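Local coordinates for protein beta-galactosidase (Bacillus circulans, PDB 4MAD) that probably hydrolyses terminal non-reducing beta-D-galactose residues of beta-D-galactosides, as a family 35 glycoside hydrolase, at residues K517-V522 and E568-I573; V540-H545 and P564-G569. All coordinates share one frame; numbering follows the deposited sequence.

Interaction 1. Residues K517-V522 and E568-I573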
ATOM      1  N   LYS A 517       4.760  26.421   1.383  1.00 17.20           N
ATOM      2  CA  LYS A 517       4.419  26.491  -0.022  1.00 14.49           C
ATOM      3  C   LYS A 517       5.464  27.152  -0.879  1.00 16.03           C
ATOM      4  O   LYS A 517       5.954  28.149  -0.541  1.00 13.81           O
ATOM      5  CB  LYS A 517       3.113  27.195  -0.248  1.00 17.76           C
ATOM      6  CG  LYS A 517       2.689  27.166  -1.658  1.00 19.60           C
ATOM      7  CD  LYS A 517       1.582  28.070  -1.889  1.00 32.16           C
ATOM      8  CE  LYS A 517       0.561  27.412  -2.654  1.00 43.41           C
ATOM      9  NZ  LYS A 517       0.589  27.916  -4.012  1.00 46.41           N
ATOM     10  N   GLY A 518       5.770  26.502  -1.989  1.00 19.25           N
ATOM     11  CA  GLY A 518       6.786  26.939  -2.900  1.00 22.26           C
ATOM     12  C   GLY A 518       6.414  26.704  -4.356  1.00 19.17           C
ATOM     13  O   GLY A 518       5.535  25.978  -4.633  1.00 20.16           O
ATOM     14  N   ILE A 519       7.137  27.332  -5.258  1.00 20.66           N
ATOM     15  CA  ILE A 519       6.899  27.188  -6.674  1.00 22.34           C
ATOM     16  C   ILE A 519       8.119  26.597  -7.397  1.00 23.20           C
ATOM     17  O   ILE A 519       9.185  27.066  -7.224  1.00 22.49           O
ATOM     18  CB  ILE A 519       6.575  28.545  -7.292  1.00 25.58           C
ATOM     19  CG1 ILE A 519       5.397  29.176  -6.579  1.00 30.14           C
ATOM     20  CG2 ILE A 519       6.216  28.417  -8.690  1.00 25.46           C
ATOM     21  CD1 ILE A 519       4.163  28.634  -7.014  1.00 37.73           C
ATOM     22  N   LEU A 520       7.909  25.573  -8.206  1.00 23.58           N
ATOM     23  CA  LEU A 520       8.936  24.982  -9.013  1.00 20.59           C
ATOM     24  C   LEU A 520       8.637  25.376 -10.431  1.00 23.16           C
ATOM     25  O   LEU A 520       7.582  25.170 -10.890  1.00 21.36           O
ATOM     26  CB  LEU A 520       8.883  23.496  -8.924  1.00 23.04           C
ATOM     27  CG  LEU A 520       9.821  22.699  -9.819  1.00 24.32           C
ATOM     28  CD1 LEU A 520      11.162  23.067  -9.560  1.00 22.95           C
ATOM     29  CD2 LEU A 520       9.651  21.249  -9.702  1.00 26.30           C
ATOM     30  N   THR A 521       9.635  25.947 -11.086  1.00 24.14           N
ATOM     31  CA  THR A 521       9.509  26.309 -12.469  1.00 25.15           C
ATOM     32  C   THR A 521      10.214  25.281 -13.318  1.00 22.77           C
ATOM     33  O   THR A 521      11.337  24.990 -13.098  1.00 23.25           O
ATOM     34  CB  THR A 521      10.108  27.681 -12.748  1.00 27.34           C
ATOM     35  OG1 THR A 521       9.447  28.657 -11.970  1.00 28.87           O
ATOM     36  CG2 THR A 521       9.860  28.019 -14.145  1.00 31.68           C
ATOM     37  N   VAL A 522       9.484  24.759 -14.282  1.00 24.33           N
ATOM     38  CA  VAL A 522       9.863  23.622 -15.052  1.00 24.34           C
ATOM     39  C   VAL A 522       9.815  23.989 -16.532  1.00 28.43           C
ATOM     40  O   VAL A 522       8.805  24.433 -16.992  1.00 25.97           O
ATOM     41  CB  VAL A 522       8.873  22.512 -14.766  1.00 25.40           C
ATOM     42  CG1 VAL A 522       8.814  21.513 -15.829  1.00 23.76           C
ATOM     43  CG2 VAL A 522       9.130  21.924 -13.397  1.00 26.37           C
ATOM     44  N   GLU A 568       4.525  22.194 -17.481  1.00 25.88           N
ATOM     45  CA  GLU A 568       5.407  23.249 -17.911  1.00 27.57           C
ATOM     46  C   GLU A 568       5.010  24.500 -17.237  1.00 25.68           C
ATOM     47  O   GLU A 568       3.883  24.786 -17.148  1.00 27.21           O
ATOM     48  CB  GLU A 568       5.343  23.444 -19.420  1.00 31.72           C
ATOM     49  CG  GLU A 568       6.343  22.565 -20.124  1.00 38.71           C
ATOM     50  CD  GLU A 568       6.052  22.335 -21.596  1.00 52.20           C
ATOM     51  OE1 GLU A 568       5.420  23.194 -22.225  1.00 50.44           O
ATOM     52  OE2 GLU A 568       6.484  21.288 -22.109  1.00 52.32           O
ATOM     53  N   GLY A 569       5.968  25.277 -16.815  1.00 27.78           N
ATOM     54  CA  GLY A 569       5.629  26.478 -16.087  1.00 29.10           C
ATOM     55  C   GLY A 569       5.740  26.334 -14.596  1.00 28.37           C
ATOM     56  O   GLY A 569       6.567  25.625 -14.133  1.00 26.88           O
ATOM     57  N   GLU A 570       4.908  27.050 -13.870  1.00 26.00           N
ATOM     58  CA  GLU A 570       4.932  27.006 -12.441  1.00 27.29           C
ATOM     59  C   GLU A 570       4.190  25.811 -11.900  1.00 26.20           C
ATOM     60  O   GLU A 570       3.200  25.434 -12.417  1.00 25.04           O
ATOM     61  CB  GLU A 570       4.344  28.283 -11.895  1.00 30.14           C
ATOM     62  CG  GLU A 570       5.148  29.464 -12.258  1.00 32.08           C
ATOM     63  CD  GLU A 570       4.641  30.698 -11.614  1.00 40.20           C
ATOM     64  OE1 GLU A 570       3.476  30.757 -11.204  1.00 39.12           O
ATOM     65  OE2 GLU A 570       5.441  31.617 -11.526  1.00 46.95           O
ATOM     66  N   ASN A 571       4.713  25.246 -10.829  1.00 24.35           N
ATOM     67  CA  ASN A 571       4.181  24.059 -10.222  1.00 20.48           C
ATOM     68  C   ASN A 571       4.074  24.328  -8.747  1.00 22.63           C
ATOM     69  O   ASN A 571       4.939  24.915  -8.198  1.00 22.07           O
ATOM     70  CB  ASN A 571       5.127  22.880 -10.449  1.00 20.10           C
ATOM     71  CG  ASN A 571       5.131  22.384 -11.896  1.00 23.66           C
ATOM     72  OD1 ASN A 571       4.453  21.479 -12.252  1.00 22.86           O
ATOM     73  ND2 ASN A 571       5.938  23.005 -12.709  1.00 23.22           N
ATOM     74  N   GLU A 572       3.005  23.871  -8.128  1.00 18.86           N
ATOM     75  CA  GLU A 572       2.795  24.159  -6.756  1.00 22.04           C
ATOM     76  C   GLU A 572       3.343  23.040  -5.868  1.00 18.38           C
ATOM     77  O   GLU A 572       2.901  21.971  -5.936  1.00 20.39           O
ATOM     78  CB  GLU A 572       1.305  24.343  -6.531  1.00 23.80           C
ATOM     79  CG  GLU A 572       0.905  24.394  -5.148  1.00 31.15           C
ATOM     80  CD  GLU A 572      -0.628  24.338  -4.977  1.00 38.32           C
ATOM     81  OE1 GLU A 572      -1.175  23.255  -4.728  1.00 31.87           O
ATOM     82  OE2 GLU A 572      -1.243  25.395  -5.135  1.00 36.76           O
ATOM     83  N   ILE A 573       4.322  23.360  -5.047  1.00 18.89           N
ATOM     84  CA  ILE A 573       4.857  22.414  -4.117  1.00 20.33           C
ATOM     85  C   ILE A 573       4.406  22.755  -2.725  1.00 19.91           C
ATOM     86  O   ILE A 573       4.689  23.784  -2.236  1.00 19.02           O
ATOM     87  CB  ILE A 573       6.358  22.478  -4.088  1.00 21.08           C
ATOM     88  CG1 ILE A 573       6.940  22.336  -5.492  1.00 18.05           C
ATOM     89  CG2 ILE A 573       6.860  21.430  -3.240  1.00 23.18           C
ATOM     90  CD1 ILE A 573       6.456  21.233  -6.256  1.00 19.83           C
TER
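Two neighbouring antiparallel strands of the galactose-binding-type beta domain, 517-522 and 569-573, are joined chiefly by their backbones. G518 pairs with I573 in a hydrogen-bonded pair, G518 N to I573 O and I573 N to G518 O both measuring 2.9 Å. V522 and G569 form a second such pair, with V522 O and G569 N 3.0 Å apart. At L520 and N571 between them the bonding is less even. L520 N reaches N571 O at 3.0 Å, but the return bond from N571 N to L520 O is weak, bent to 125° at the hydrogen. Here a side chain adds to the backbone: N571 ND2 also donates to L520 O, at 3.3 Å and 159°, with that oxygen nearly in the amide plane but ND2 well above the carbonyl plane. L520 O is therefore gripped twice by the same residue.

The chi1 of -72° that sets N571 CG beside its own backbone N carries the amide back along the strand, where V522 CG2 packs 3.4 Å from ND2. A second bond from ND2, to the carbonyl O of Q567, fixes the amide's rotation. On this buried face L520 CB meets I573 CG1, and L520 and I573 both pack against F587, while F356 lies against L520 and V522.

The other face is more open to solvent. I519 CG2 lies over E570 CB at 3.7 Å, and K517, its chain bent at its far torsions, reaches diagonally so that NZ forms a salt bridge with E572 OE2, at 3.3 Å a weak hydrogen bond. Five regularly paired positions on each strand thus owe their cohesion mostly to backbone groups, while one buried amide reinforces a carbonyl, L520 O, that the backbone N-H of the same N571 holds only weakly.

Interaction 2. Residues V540-H545 and P564-G569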
ATOM      1  N   VAL A 540       4.235  15.366   1.159  1.00 16.70           N
ATOM      2  CA  VAL A 540       4.385  16.348   0.118  1.00 15.64           C
ATOM      3  C   VAL A 540       3.325  16.229  -0.981  1.00 15.50           C
ATOM      4  O   VAL A 540       2.971  15.168  -1.349  1.00 14.82           O
ATOM      5  CB  VAL A 540       5.791  16.235  -0.470  1.00 17.02           C
ATOM      6  CG1 VAL A 540       6.019  17.263  -1.491  1.00 18.17           C
ATOM      7  CG2 VAL A 540       6.756  16.377   0.646  1.00 16.44           C
ATOM      8  N   PHE A 541       2.902  17.373  -1.507  1.00 14.99           N
ATOM      9  CA  PHE A 541       1.936  17.467  -2.590  1.00 15.51           C
ATOM     10  C   PHE A 541       2.580  18.173  -3.765  1.00 15.80           C
ATOM     11  O   PHE A 541       3.255  19.111  -3.581  1.00 20.45           O
ATOM     12  CB  PHE A 541       0.639  18.193  -2.158  1.00 17.20           C
ATOM     13  CG  PHE A 541      -0.035  17.558  -0.978  1.00 20.88           C
ATOM     14  CD1 PHE A 541      -1.091  16.718  -1.150  1.00 23.38           C
ATOM     15  CD2 PHE A 541       0.447  17.752   0.285  1.00 18.58           C
ATOM     16  CE1 PHE A 541      -1.666  16.116  -0.070  1.00 22.45           C
ATOM     17  CE2 PHE A 541      -0.151  17.148   1.345  1.00 22.44           C
ATOM     18  CZ  PHE A 541      -1.166  16.332   1.161  1.00 19.00           C
ATOM     19  N   VAL A 542       2.388  17.681  -4.964  1.00 16.04           N
ATOM     20  CA  VAL A 542       2.871  18.370  -6.141  1.00 14.64           C
ATOM     21  C   VAL A 542       1.678  18.611  -7.060  1.00 15.58           C
ATOM     22  O   VAL A 542       1.038  17.729  -7.427  1.00 18.11           O
ATOM     23  CB  VAL A 542       3.956  17.551  -6.840  1.00 16.12           C
ATOM     24  CG1 VAL A 542       4.332  18.121  -8.198  1.00 16.33           C
ATOM     25  CG2 VAL A 542       5.119  17.415  -5.916  1.00 13.40           C
ATOM     26  N   ASN A 543       1.327  19.847  -7.267  1.00 16.78           N
ATOM     27  CA  ASN A 543       0.152  20.128  -8.032  1.00 18.35           C
ATOM     28  C   ASN A 543      -1.051  19.371  -7.488  1.00 20.10           C
ATOM     29  O   ASN A 543      -1.898  18.976  -8.219  1.00 20.80           O
ATOM     30  CB  ASN A 543       0.357  19.878  -9.521  1.00 19.59           C
ATOM     31  CG  ASN A 543       1.423  20.788 -10.115  1.00 20.33           C
ATOM     32  OD1 ASN A 543       2.284  20.334 -10.767  1.00 25.07           O
ATOM     33  ND2 ASN A 543       1.383  22.028  -9.805  1.00 16.21           N
ATOM     34  N   GLY A 544      -1.100  19.207  -6.183  1.00 19.96           N
ATOM     35  CA  GLY A 544      -2.205  18.530  -5.545  1.00 21.11           C
ATOM     36  C   GLY A 544      -2.077  17.026  -5.458  1.00 21.19           C
ATOM     37  O   GLY A 544      -2.853  16.393  -4.820  1.00 20.78           O
ATOM     38  N   HIS A 545      -1.020  16.505  -6.042  1.00 18.96           N
ATOM     39  CA  HIS A 545      -0.773  15.095  -6.061  1.00 16.31           C
ATOM     40  C   HIS A 545       0.004  14.724  -4.809  1.00 16.60           C
ATOM     41  O   HIS A 545       1.052  15.189  -4.601  1.00 16.81           O
ATOM     42  CB  HIS A 545       0.029  14.721  -7.254  1.00 16.18           C
ATOM     43  CG  HIS A 545      -0.682  14.915  -8.548  1.00 20.07           C
ATOM     44  ND1 HIS A 545      -1.676  14.087  -8.975  1.00 20.90           N
ATOM     45  CD2 HIS A 545      -0.530  15.842  -9.505  1.00 24.44           C
ATOM     46  CE1 HIS A 545      -2.104  14.492 -10.149  1.00 28.30           C
ATOM     47  NE2 HIS A 545      -1.436  15.569 -10.480  1.00 23.93           N
ATOM     48  N   PRO A 564       4.157  13.105 -14.871  1.00 20.81           N
ATOM     49  CA  PRO A 564       2.766  13.505 -15.116  1.00 22.01           C
ATOM     50  C   PRO A 564       2.175  14.404 -14.054  1.00 21.92           C
ATOM     51  O   PRO A 564       1.224  15.059 -14.305  1.00 19.12           O
ATOM     52  CB  PRO A 564       2.053  12.195 -15.159  1.00 22.18           C
ATOM     53  CG  PRO A 564       3.043  11.295 -15.782  1.00 20.36           C
ATOM     54  CD  PRO A 564       4.328  11.678 -15.143  1.00 20.39           C
ATOM     55  N   PHE A 565       2.733  14.342 -12.862  1.00 18.18           N
ATOM     56  CA  PHE A 565       2.386  15.198 -11.776  1.00 19.75           C
ATOM     57  C   PHE A 565       2.782  16.679 -12.038  1.00 20.43           C
ATOM     58  O   PHE A 565       2.242  17.560 -11.472  1.00 22.15           O
ATOM     59  CB  PHE A 565       3.016  14.677 -10.503  1.00 19.16           C
ATOM     60  CG  PHE A 565       2.347  13.437  -9.922  1.00 20.27           C
ATOM     61  CD1 PHE A 565       1.295  12.825 -10.531  1.00 18.83           C
ATOM     62  CD2 PHE A 565       2.800  12.900  -8.751  1.00 16.54           C
ATOM     63  CE1 PHE A 565       0.734  11.728  -9.991  1.00 21.50           C
ATOM     64  CE2 PHE A 565       2.232  11.837  -8.220  1.00 18.74           C
ATOM     65  CZ  PHE A 565       1.208  11.234  -8.843  1.00 22.38           C
ATOM     66  N   LEU A 566       3.822  16.866 -12.827  1.00 19.44           N
ATOM     67  CA  LEU A 566       4.358  18.149 -13.246  1.00 19.58           C
ATOM     68  C   LEU A 566       3.736  18.749 -14.531  1.00 23.26           C
ATOM     69  O   LEU A 566       3.117  18.071 -15.292  1.00 22.32           O
ATOM     70  CB  LEU A 566       5.864  18.051 -13.450  1.00 20.26           C
ATOM     71  CG  LEU A 566       6.760  17.718 -12.254  1.00 21.01           C
ATOM     72  CD1 LEU A 566       8.189  17.465 -12.579  1.00 19.81           C
ATOM     73  CD2 LEU A 566       6.625  18.750 -11.239  1.00 24.38           C
ATOM     74  N   GLN A 567       3.921  20.046 -14.680  1.00 23.28           N
ATOM     75  CA  GLN A 567       3.515  20.764 -15.858  1.00 25.76           C
ATOM     76  C   GLN A 567       4.522  21.825 -16.216  1.00 24.80           C
ATOM     77  O   GLN A 567       5.279  22.283 -15.400  1.00 23.20           O
ATOM     78  CB  GLN A 567       2.144  21.373 -15.701  1.00 27.97           C
ATOM     79  CG  GLN A 567       2.060  22.495 -14.731  1.00 32.75           C
ATOM     80  CD  GLN A 567       0.624  22.789 -14.366  1.00 42.52           C
ATOM     81  OE1 GLN A 567      -0.079  21.919 -13.911  1.00 48.78           O
ATOM     82  NE2 GLN A 567       0.193  23.981 -14.587  1.00 36.50           N
ATOM     83  N   GLU A 568       4.525  22.194 -17.481  1.00 25.88           N
ATOM     84  CA  GLU A 568       5.407  23.249 -17.911  1.00 27.57           C
ATOM     85  C   GLU A 568       5.010  24.500 -17.237  1.00 25.68           C
ATOM     86  O   GLU A 568       3.883  24.786 -17.148  1.00 27.21           O
ATOM     87  CB  GLU A 568       5.343  23.444 -19.420  1.00 31.72           C
ATOM     88  CG  GLU A 568       6.343  22.565 -20.124  1.00 38.71           C
ATOM     89  CD  GLU A 568       6.052  22.335 -21.596  1.00 52.20           C
ATOM     90  OE1 GLU A 568       5.420  23.194 -22.225  1.00 50.44           O
ATOM     91  OE2 GLU A 568       6.484  21.288 -22.109  1.00 52.32           O
ATOM     92  N   GLY A 569       5.968  25.277 -16.815  1.00 27.78           N
ATOM     93  CA  GLY A 569       5.629  26.478 -16.087  1.00 29.10           C
ATOM     94  C   GLY A 569       5.740  26.334 -14.596  1.00 28.37           C
ATOM     95  O   GLY A 569       6.567  25.625 -14.133  1.00 26.88           O
TER
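A beta hairpin of the galactose-binding-type domain turns at V542-H545, and the segment 564-569, which runs from a 3-10 turn into strand 569-577, lies against that turn. The backbone makes a type I' turn, closed by reciprocal hydrogen bonds between V542 and H545, H545 N to V542 O measuring 2.8 Å. N543 and G544 occupy its two central positions, both with positive phi, an Asn-Gly pair common in turns of this type.

The aromatic contact dominates. H545 and F565 form an offset stack, their planes only 4° apart and their centroids 4.0 Å apart. The displacement places F565 CD1 over the centre of the imidazole, with H545 CG its nearest atom at 3.5 Å. H545 CB in turn sits over the middle of the phenyl ring, 3.6 Å from its centroid, in a CH-pi contact. A chi2 of 2° keeps F565 CA in line with its ring plane, so the imidazole runs on past the phenyl ring toward that carbon. L547, two residues beyond H545 on strand 545-551, and V44 of a loop also touch F565. An alanine here would remove the ring and probably leave the H545 imidazole less firmly oriented and loosen the turn's packing on 564-569.

Apolar packing continues beside the stack. V542 CG1, anti to its backbone N, touches L566 CD2 and approaches F565 CB more loosely, while the same valine also packs on L547 and I573. L566 points its CB away from the turn, yet its end curls back to meet the valine.

At the turn's corner the contact passes to a backbone carbonyl. N543 leans on it, its CB lying 3.6 Å from F565 O.

Overall arrangement
Both contacts converge on strand 569-577: interaction 1 pairs it with strand 514-522 on one flank, while the hairpin of interaction 2 begins on strand 537-542, its neighbour on the other. Their ranges overlap at E568 and G569, used only by interaction 1, and the contacts' centres lie about 8 Å apart. A probable backbone hydrogen bond from N543 to E572 O joins them. Interaction 1 is regular sheet pairing, with one face buried in the domain core and the other nearer solvent. Interaction 2 lies at the sheet's end, where a turn and an irregular segment meet by side chains, mostly ring stacking and apolar packing. V542 and L566 are buried there, N543, H545 and F565 partly exposed.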